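Local coordinates for replication initiation and membrane attachment protein (Geobacillus stearothermophilus 10, PDB 5WTN) that probably takes part in initiating and restarting DNA replication as a tetrameric primosome component, in complex with a primosomal re-initiation protein, at residues G204-F212 with G241-K249; L37-Y46 with E80-L89. One frame throughout, in Å; residues are numbered along the deposited sequence.

In the fold
The two contacts lie on opposite sides of the chain's centre, their own centres about 53 Å apart and their nearest atoms about 38 Å apart, so they do not touch. Contact 2 comes first along the chain: it joins helix 40-55, with the end of helix 24-38, to helix 74-86, in the N-terminal domain that also holds the four-stranded mixed sheet. Contact 1 opens only after contact 2 has closed and brings the start of helix 208-217 against the start of helix 244-254, in a C-terminal helical bundle. They share no helix or sheet. Other subunits reach contact 2, the second through its own Arg159 and Phe165 among others, whereas none touches contact 1.

Contact 1 (G204-F212 with G241-K249); sequences GVFDFELFF and GIPPLEMQK
Phe206 and Pro244 lie antiparallel alongside each other, the CE1-CZ end of the ring lying obliquely against the proline, with Phe206 CE1 3.8 Å from Pro244 CA. A chi1 of 179°, with CG opposite the backbone N, carries the ring across to segment 241-249, where its edge meets the carbonyl oxygen of Ile242. On its other flank, Phe206 CD2 stands over the centre of the Phe208 ring. With an alanine in place of Phe206, Pro244 and the Phe208 face would probably lose their aromatic neighbour and a gap would open beside Ile233 of helix 227-240.

Leu210 lies roughly perpendicular to Pro244, its CD2 4.0 Å from Pro244 CB, while Asp207 CB rests on the proline CG. The Asp207 carboxylate also caps its own helix: OD2 accepts from Leu210 N at 3.1 Å, from above the carboxylate plane and nearly straight (173°). One turn after Asp207, Phe211 presents its ring edge to the Pro244 and Met247 carbonyl oxygens, and its CE2 lies 4.0 Å from Met247 CB. Segments 208-212 and 244-249, crossing at -43°, meet through their first turns, joined by the preceding loop residues Phe206 and Asp207: apolar packing in a helical bundle completed by helices 227-240 and 263-278.

Contact 2 (L37-Y46 with E80-L89); sequences LIGCRALALY and ERLKLEGIGL
Glu80 reaches across Arg41 and Ala42, and each step of its side chain meets helix 40-55. Its CB touches both Ala42 CA and Leu45 CD2. Next, Glu80 CG packs alongside Arg41 CB at 4.0 Å, and a bend at chi2 (-53°) folds the carboxylate back along that helix instead of letting it run straight on. At the tip the two oxygens part: OE2 lies against Ala42 CB, while OE1 forms a salt bridge with Arg41 NH1 at 2.6 Å. OE1 sits near the guanidinium plane, at its edge, yet the two planar groups are turned 85° apart, so a single oxygen and a single nitrogen make the bridge. Lys83 NZ adds a longer ion pair to Glu80 OE1, 3.7 Å away, and donates to a water that is weakly bonded to Leu37 O. The shared carboxylate probably eases the closeness of the two positive groups.

One turn on, Leu84 is a knob in the hole formed by Ile38, Ala42, Leu45 and Tyr46. Its branches diverge: Leu84 CD1 lies 3.7 Å from Tyr46 CB, and Leu84 CD2 lies 3.6 Å from Ile38 CD1. Ile38 also meets Ile87, the residue just after the helix, its CG2 3.6 Å from Ile87 CD1. Tyr46 stands roughly square to Leu89, CE1 3.8 Å from Leu89 CB, and its hydroxyl is hydrogen-bonded to Arg110 O beyond strand 104-109. Glu85 is hydrogen-bonded to Arg159 of a second subunit.

Segments 80-86 and 40-46 cross at -83°, almost perpendicular; helix 74-86 then leads into strand 90-95, which pairs antiparallel with strand 104-109, a topology consistent with a winged-helix domain whose buried core lies at this crossing.

Contact 1 (G204-F212 with G241-K249)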
loop_
_atom_site.group_PDB
_atom_site.type_symbol
_atom_site.label_atom_id
_atom_site.label_comp_id
_atom_site.label_asym_id
_atom_site.label_seq_id
_atom_site.Cartn_x
_atom_site.Cartn_y
_atom_site.Cartn_z
ATOM N N GLY A 204 6.810 6.420 39.107
ATOM C CA GLY A 204 5.969 6.737 40.241
ATOM C C GLY A 204 4.717 5.884 40.353
ATOM O O GLY A 204 4.033 5.918 41.377
ATOM N N VAL A 205 4.399 5.111 39.319
ATOM C CA VAL A 205 3.236 4.224 39.404
ATOM C C VAL A 205 3.429 3.109 40.454
ATOM O O VAL A 205 2.462 2.455 40.863
ATOM C CB VAL A 205 2.865 3.578 38.030
ATOM C CG1 VAL A 205 2.603 4.636 36.969
ATOM C CG2 VAL A 205 3.947 2.620 37.567
ATOM N N PHE A 206 4.681 2.890 40.860
ATOM C CA PHE A 206 5.030 1.812 41.781
ATOM C C PHE A 206 6.175 2.212 42.707
ATOM O O PHE A 206 7.173 2.776 42.243
ATOM C CB PHE A 206 5.455 0.574 40.981
ATOM C CG PHE A 206 5.861 -0.593 41.837
ATOM C CD1 PHE A 206 4.898 -1.397 42.432
ATOM C CD2 PHE A 206 7.197 -0.888 42.048
ATOM C CE1 PHE A 206 5.257 -2.468 43.215
ATOM C CE2 PHE A 206 7.564 -1.963 42.842
ATOM C CZ PHE A 206 6.593 -2.750 43.427
ATOM N N ASP A 207 6.096 1.862 43.989
ATOM C CA ASP A 207 7.131 2.344 44.890
ATOM C C ASP A 207 8.279 1.354 44.950
ATOM O O ASP A 207 8.246 0.398 45.713
ATOM C CB ASP A 207 6.523 2.490 46.287
ATOM C CG ASP A 207 7.493 3.082 47.309
ATOM O OD1 ASP A 207 7.016 3.445 48.410
ATOM O OD2 ASP A 207 8.716 3.191 47.034
ATOM N N PHE A 208 9.355 1.667 44.246
ATOM C CA PHE A 208 10.487 0.764 44.203
ATOM C C PHE A 208 11.340 0.872 45.455
ATOM O O PHE A 208 11.971 -0.098 45.865
ATOM C CB PHE A 208 11.350 1.035 42.983
ATOM C CG PHE A 208 10.770 0.525 41.701
ATOM C CD1 PHE A 208 11.034 -0.766 41.272
ATOM C CD2 PHE A 208 9.991 1.344 40.904
ATOM C CE1 PHE A 208 10.518 -1.230 40.087
ATOM C CE2 PHE A 208 9.478 0.887 39.710
ATOM C CZ PHE A 208 9.734 -0.400 39.302
ATOM N N GLU A 209 11.381 2.063 46.043
ATOM C CA GLU A 209 12.171 2.288 47.245
ATOM C C GLU A 209 11.759 1.271 48.319
ATOM O O GLU A 209 12.600 0.535 48.853
ATOM C CB GLU A 209 11.972 3.719 47.744
ATOM C CG GLU A 209 13.005 4.198 48.772
ATOM C CD GLU A 209 12.412 5.166 49.792
ATOM O OE1 GLU A 209 11.362 5.779 49.491
ATOM O OE2 GLU A 209 12.988 5.303 50.898
ATOM N N LEU A 210 10.461 1.216 48.607
ATOM C CA LEU A 210 9.932 0.265 49.573
ATOM C C LEU A 210 10.169 -1.170 49.106
ATOM O O LEU A 210 10.640 -2.017 49.871
ATOM C CB LEU A 210 8.442 0.503 49.772
ATOM C CG LEU A 210 7.826 -0.362 50.861
ATOM C CD1 LEU A 210 8.434 0.014 52.199
ATOM C CD2 LEU A 210 6.309 -0.231 50.888
ATOM N N PHE A 211 9.842 -1.421 47.840
ATOM C CA PHE A 211 9.943 -2.742 47.227
ATOM C C PHE A 211 11.327 -3.352 47.396
ATOM O O PHE A 211 11.459 -4.491 47.833
ATOM C CB PHE A 211 9.583 -2.633 45.746
ATOM C CG PHE A 211 9.858 -3.874 44.958
ATOM C CD1 PHE A 211 11.061 -4.040 44.285
ATOM C CD2 PHE A 211 8.909 -4.882 44.875
ATOM C CE1 PHE A 211 11.314 -5.201 43.553
ATOM C CE2 PHE A 211 9.163 -6.042 44.146
ATOM C CZ PHE A 211 10.365 -6.198 43.489
ATOM N N PHE A 212 12.355 -2.586 47.046
ATOM C CA PHE A 212 13.733 -3.059 47.123
ATOM C C PHE A 212 14.203 -3.205 48.556
ATOM O O PHE A 212 15.139 -3.956 48.831
ATOM C CB PHE A 212 14.673 -2.121 46.378
ATOM C CG PHE A 212 14.602 -2.256 44.888
ATOM C CD1 PHE A 212 14.847 -3.481 44.284
ATOM C CD2 PHE A 212 14.301 -1.160 44.086
ATOM C CE1 PHE A 212 14.782 -3.616 42.901
ATOM C CE2 PHE A 212 14.240 -1.280 42.707
ATOM C CZ PHE A 212 14.479 -2.507 42.114
ATOM N N GLY A 241 -2.897 -2.845 39.994
ATOM C CA GLY A 241 -2.972 -2.169 41.276
ATOM C C GLY A 241 -2.268 -2.894 42.416
ATOM O O GLY A 241 -2.612 -2.727 43.594
ATOM N N ILE A 242 -1.265 -3.690 42.074
ATOM C CA ILE A 242 -0.531 -4.470 43.068
ATOM C C ILE A 242 0.393 -3.590 43.918
ATOM O O ILE A 242 1.280 -2.920 43.395
ATOM C CB ILE A 242 0.325 -5.573 42.380
ATOM C CG1 ILE A 242 -0.542 -6.451 41.480
ATOM C CG2 ILE A 242 1.052 -6.429 43.401
ATOM C CD1 ILE A 242 0.236 -7.484 40.756
ATOM N N PRO A 243 0.198 -3.602 45.245
ATOM C CA PRO A 243 1.085 -2.913 46.203
ATOM C C PRO A 243 2.477 -3.561 46.278
ATOM O O PRO A 243 2.643 -4.689 45.811
ATOM C CB PRO A 243 0.343 -3.060 47.531
ATOM C CG PRO A 243 -0.544 -4.238 47.344
ATOM C CD PRO A 243 -0.954 -4.232 45.908
ATOM N N PRO A 244 3.475 -2.847 46.836
ATOM C CA PRO A 244 4.857 -3.355 46.859
ATOM C C PRO A 244 5.080 -4.608 47.700
ATOM O O PRO A 244 5.854 -5.457 47.273
ATOM C CB PRO A 244 5.651 -2.181 47.449
ATOM C CG PRO A 244 4.813 -0.985 47.167
ATOM C CD PRO A 244 3.402 -1.462 47.325
ATOM N N LEU A 245 4.453 -4.708 48.872
ATOM C CA LEU A 245 4.597 -5.907 49.702
ATOM C C LEU A 245 4.075 -7.118 48.956
ATOM O O LEU A 245 4.681 -8.183 48.992
ATOM C CB LEU A 245 3.854 -5.764 51.030
ATOM C CG LEU A 245 4.709 -5.336 52.223
ATOM C CD1 LEU A 245 3.903 -5.391 53.520
ATOM C CD2 LEU A 245 5.966 -6.205 52.308
ATOM N N GLU A 246 2.950 -6.947 48.270
ATOM C CA GLU A 246 2.406 -8.022 47.457
ATOM C C GLU A 246 3.291 -8.375 46.243
ATOM O O GLU A 246 3.444 -9.556 45.915
ATOM C CB GLU A 246 0.949 -7.728 47.057
ATOM C CG GLU A 246 -0.048 -7.738 48.226
ATOM C CD GLU A 246 -0.255 -9.124 48.860
ATOM O OE1 GLU A 246 -0.893 -10.001 48.223
ATOM O OE2 GLU A 246 0.203 -9.342 50.008
ATOM N N MET A 247 4.060 -7.473 45.645
ATOM C CA MET A 247 4.918 -7.890 44.556
ATOM C C MET A 247 6.126 -8.402 45.039
ATOM O O MET A 247 6.817 -9.028 44.393
ATOM C CB MET A 247 5.285 -6.808 43.634
ATOM C CG MET A 247 5.813 -7.359 42.367
ATOM S SD MET A 247 4.663 -6.967 41.189
ATOM C CE MET A 247 5.095 -7.820 39.898
ATOM N N GLN A 248 6.384 -8.113 46.228
ATOM C CA GLN A 248 7.491 -8.801 46.855
ATOM C C GLN A 248 7.193 -10.296 46.899
ATOM O O GLN A 248 8.030 -11.096 46.485
ATOM C CB GLN A 248 7.755 -8.254 48.253
ATOM C CG GLN A 248 9.003 -8.815 48.911
ATOM C CD GLN A 248 9.212 -8.272 50.312
ATOM O OE1 GLN A 248 8.882 -7.115 50.597
ATOM N NE2 GLN A 248 9.755 -9.107 51.202
ATOM N N LYS A 249 5.998 -10.664 47.361
ATOM C CA LYS A 249 5.608 -12.071 47.397
ATOM C C LYS A 249 5.696 -12.699 46.010
ATOM O O LYS A 249 6.407 -13.685 45.824
ATOM C CB LYS A 249 4.206 -12.273 47.989
ATOM C CG LYS A 249 4.186 -12.549 49.493
ATOM C CD LYS A 249 2.881 -13.250 49.925
ATOM C CE LYS A 249 1.646 -12.561 49.329
ATOM N NZ LYS A 249 0.312 -13.095 49.788
#

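Contact 2 (L37-Y46 with E80-L89)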
loop_
_atom_site.group_PDB
_atom_site.type_symbol
_atom_site.label_atom_id
_atom_site.label_comp_id
_atom_site.label_asym_id
_atom_site.label_seq_id
_atom_site.Cartn_x
_atom_site.Cartn_y
_atom_site.Cartn_z
ATOM N N LEU A 37 22.178 -5.308 -6.722
ATOM C CA LEU A 37 23.018 -6.390 -6.269
ATOM C C LEU A 37 22.614 -7.753 -6.852
ATOM O O LEU A 37 23.474 -8.493 -7.325
ATOM C CB LEU A 37 23.076 -6.417 -4.741
ATOM C CG LEU A 37 23.677 -5.168 -4.060
ATOM C CD1 LEU A 37 24.009 -5.440 -2.593
ATOM C CD2 LEU A 37 24.898 -4.654 -4.792
ATOM N N ILE A 38 21.327 -8.104 -6.803
ATOM C CA ILE A 38 20.904 -9.458 -7.178
ATOM C C ILE A 38 20.421 -9.627 -8.626
ATOM O O ILE A 38 20.294 -10.770 -9.140
ATOM C CB ILE A 38 19.811 -9.970 -6.230
ATOM C CG1 ILE A 38 18.514 -9.186 -6.421
ATOM C CG2 ILE A 38 20.279 -9.877 -4.779
ATOM C CD1 ILE A 38 17.355 -9.743 -5.603
ATOM N N GLY A 39 20.170 -8.493 -9.276
ATOM C CA GLY A 39 19.733 -8.463 -10.654
ATOM C C GLY A 39 18.228 -8.495 -10.800
ATOM O O GLY A 39 17.510 -8.887 -9.878
ATOM N N CYS A 40 17.757 -8.108 -11.987
ATOM C CA CYS A 40 16.332 -8.003 -12.292
ATOM C C CYS A 40 15.535 -9.306 -12.228
ATOM O O CYS A 40 14.363 -9.292 -11.829
ATOM C CB CYS A 40 16.140 -7.326 -13.650
ATOM S SG CYS A 40 16.700 -8.246 -15.131
ATOM N N ARG A 41 16.135 -10.425 -12.624
ATOM C CA ARG A 41 15.348 -11.657 -12.679
ATOM C C ARG A 41 15.008 -12.103 -11.284
ATOM O O ARG A 41 13.888 -12.499 -11.033
ATOM C CB ARG A 41 16.047 -12.786 -13.440
ATOM C CG ARG A 41 16.546 -12.405 -14.820
ATOM C CD ARG A 41 17.202 -13.595 -15.493
ATOM N NE ARG A 41 18.565 -13.318 -15.937
ATOM C CZ ARG A 41 19.660 -13.722 -15.298
ATOM N NH1 ARG A 41 19.557 -14.432 -14.182
ATOM N NH2 ARG A 41 20.863 -13.419 -15.777
ATOM N N ALA A 42 15.969 -12.020 -10.373
ATOM C CA ALA A 42 15.717 -12.379 -8.984
ATOM C C ALA A 42 14.600 -11.519 -8.392
ATOM O O ALA A 42 13.786 -12.007 -7.602
ATOM C CB ALA A 42 16.960 -12.234 -8.185
ATOM N N LEU A 43 14.551 -10.247 -8.782
ATOM C CA LEU A 43 13.494 -9.365 -8.310
ATOM C C LEU A 43 12.120 -9.903 -8.702
ATOM O O LEU A 43 11.187 -9.924 -7.871
ATOM C CB LEU A 43 13.681 -7.933 -8.820
ATOM C CG LEU A 43 12.617 -6.923 -8.343
ATOM C CD1 LEU A 43 12.855 -6.499 -6.905
ATOM C CD2 LEU A 43 12.525 -5.704 -9.231
ATOM N N ALA A 44 11.989 -10.350 -9.950
ATOM C CA ALA A 44 10.691 -10.849 -10.394
ATOM C C ALA A 44 10.290 -12.116 -9.642
ATOM O O ALA A 44 9.126 -12.266 -9.275
ATOM C CB ALA A 44 10.663 -11.072 -11.855
ATOM N N LEU A 45 11.232 -13.025 -9.411
ATOM C CA LEU A 45 10.903 -14.213 -8.655
ATOM C C LEU A 45 10.383 -13.850 -7.260
ATOM O O LEU A 45 9.500 -14.522 -6.716
ATOM C CB LEU A 45 12.120 -15.122 -8.540
ATOM C CG LEU A 45 11.992 -16.383 -7.680
ATOM C CD1 LEU A 45 10.861 -17.275 -8.132
ATOM C CD2 LEU A 45 13.277 -17.143 -7.706
ATOM N N TYR A 46 10.945 -12.797 -6.674
ATOM C CA TYR A 46 10.564 -12.411 -5.334
ATOM C C TYR A 46 9.150 -11.831 -5.387
ATOM O O TYR A 46 8.312 -12.106 -4.523
ATOM C CB TYR A 46 11.565 -11.402 -4.772
ATOM C CG TYR A 46 11.303 -11.011 -3.337
ATOM C CD1 TYR A 46 11.823 -11.757 -2.296
ATOM C CD2 TYR A 46 10.532 -9.900 -3.021
ATOM C CE1 TYR A 46 11.587 -11.417 -0.972
ATOM C CE2 TYR A 46 10.280 -9.548 -1.686
ATOM C CZ TYR A 46 10.820 -10.306 -0.666
ATOM O OH TYR A 46 10.598 -9.985 0.662
ATOM N N GLU A 80 18.087 -18.054 -9.511
ATOM C CA GLU A 80 17.644 -16.855 -8.837
ATOM C C GLU A 80 17.137 -17.157 -7.411
ATOM O O GLU A 80 17.434 -16.412 -6.464
ATOM C CB GLU A 80 16.609 -16.144 -9.706
ATOM C CG GLU A 80 17.144 -15.816 -11.108
ATOM C CD GLU A 80 18.469 -15.057 -11.053
ATOM O OE1 GLU A 80 19.453 -15.431 -11.735
ATOM O OE2 GLU A 80 18.537 -14.055 -10.319
ATOM N N ARG A 81 16.432 -18.269 -7.246
ATOM C CA ARG A 81 16.017 -18.683 -5.923
ATOM C C ARG A 81 17.177 -18.662 -4.919
ATOM O O ARG A 81 17.007 -18.322 -3.755
ATOM C CB ARG A 81 15.441 -20.095 -5.958
ATOM C CG ARG A 81 14.630 -20.384 -4.717
ATOM C CD ARG A 81 14.386 -21.837 -4.464
ATOM N NE ARG A 81 15.463 -22.439 -3.697
ATOM C CZ ARG A 81 15.676 -23.745 -3.656
ATOM N NH1 ARG A 81 14.878 -24.550 -4.348
ATOM N NH2 ARG A 81 16.685 -24.245 -2.943
ATOM N N LEU A 82 18.356 -19.020 -5.386
ATOM C CA LEU A 82 19.507 -19.137 -4.523
ATOM C C LEU A 82 20.104 -17.759 -4.198
ATOM O O LEU A 82 20.638 -17.542 -3.118
ATOM C CB LEU A 82 20.548 -20.059 -5.181
ATOM C CG LEU A 82 20.685 -21.508 -4.725
ATOM C CD1 LEU A 82 19.348 -22.215 -4.695
ATOM C CD2 LEU A 82 21.643 -22.201 -5.664
ATOM N N LYS A 83 20.006 -16.831 -5.140
ATOM C CA LYS A 83 20.413 -15.468 -4.871
ATOM C C LYS A 83 19.538 -14.876 -3.786
ATOM O O LYS A 83 20.031 -14.229 -2.884
ATOM C CB LYS A 83 20.340 -14.622 -6.123
ATOM C CG LYS A 83 21.332 -15.056 -7.145
ATOM C CD LYS A 83 21.397 -14.061 -8.262
ATOM C CE LYS A 83 22.225 -14.586 -9.402
ATOM N NZ LYS A 83 22.357 -13.507 -10.404
ATOM N N LEU A 84 18.239 -15.122 -3.871
ATOM C CA LEU A 84 17.330 -14.656 -2.839
ATOM C C LEU A 84 17.678 -15.275 -1.503
ATOM O O LEU A 84 17.592 -14.603 -0.491
ATOM C CB LEU A 84 15.865 -14.913 -3.202
ATOM C CG LEU A 84 15.336 -14.133 -4.398
ATOM C CD1 LEU A 84 13.854 -14.248 -4.469
ATOM C CD2 LEU A 84 15.728 -12.687 -4.336
ATOM N N GLU A 85 18.101 -16.534 -1.501
ATOM C CA GLU A 85 18.463 -17.212 -0.257
ATOM C C GLU A 85 19.688 -16.593 0.424
ATOM O O GLU A 85 19.640 -16.236 1.602
ATOM C CB GLU A 85 18.705 -18.701 -0.513
ATOM C CG GLU A 85 17.435 -19.510 -0.719
ATOM C CD GLU A 85 17.702 -20.998 -0.828
ATOM O OE1 GLU A 85 18.718 -21.463 -0.271
ATOM O OE2 GLU A 85 16.897 -21.702 -1.473
ATOM N N GLY A 86 20.781 -16.477 -0.323
ATOM C CA GLY A 86 22.031 -15.990 0.199
ATOM C C GLY A 86 21.922 -14.575 0.687
ATOM O O GLY A 86 22.533 -14.225 1.697
ATOM N N ILE A 87 21.115 -13.765 0.013
ATOM C CA ILE A 87 21.010 -12.365 0.400
ATOM C C ILE A 87 19.992 -12.110 1.529
ATOM O O ILE A 87 19.792 -10.973 1.941
ATOM C CB ILE A 87 20.793 -11.421 -0.808
ATOM C CG1 ILE A 87 21.425 -10.053 -0.510
ATOM C CG2 ILE A 87 19.319 -11.257 -1.125
ATOM C CD1 ILE A 87 22.001 -9.390 -1.676
ATOM N N GLY A 88 19.365 -13.168 2.021
ATOM C CA GLY A 88 18.516 -13.061 3.179
ATOM C C GLY A 88 17.036 -12.975 2.884
ATOM O O GLY A 88 16.211 -13.145 3.786
ATOM N N LEU A 89 16.705 -12.715 1.619
ATOM C CA LEU A 89 15.321 -12.553 1.153
ATOM C C LEU A 89 14.406 -13.803 1.206
ATOM O O LEU A 89 13.186 -13.678 1.157
ATOM C CB LEU A 89 15.315 -11.921 -0.229
ATOM C CG LEU A 89 15.714 -10.429 -0.203
ATOM C CD1 LEU A 89 15.813 -9.824 -1.594
ATOM C CD2 LEU A 89 14.754 -9.593 0.672
HETATM O O HOH W 1 24.155 -11.268 -9.061
#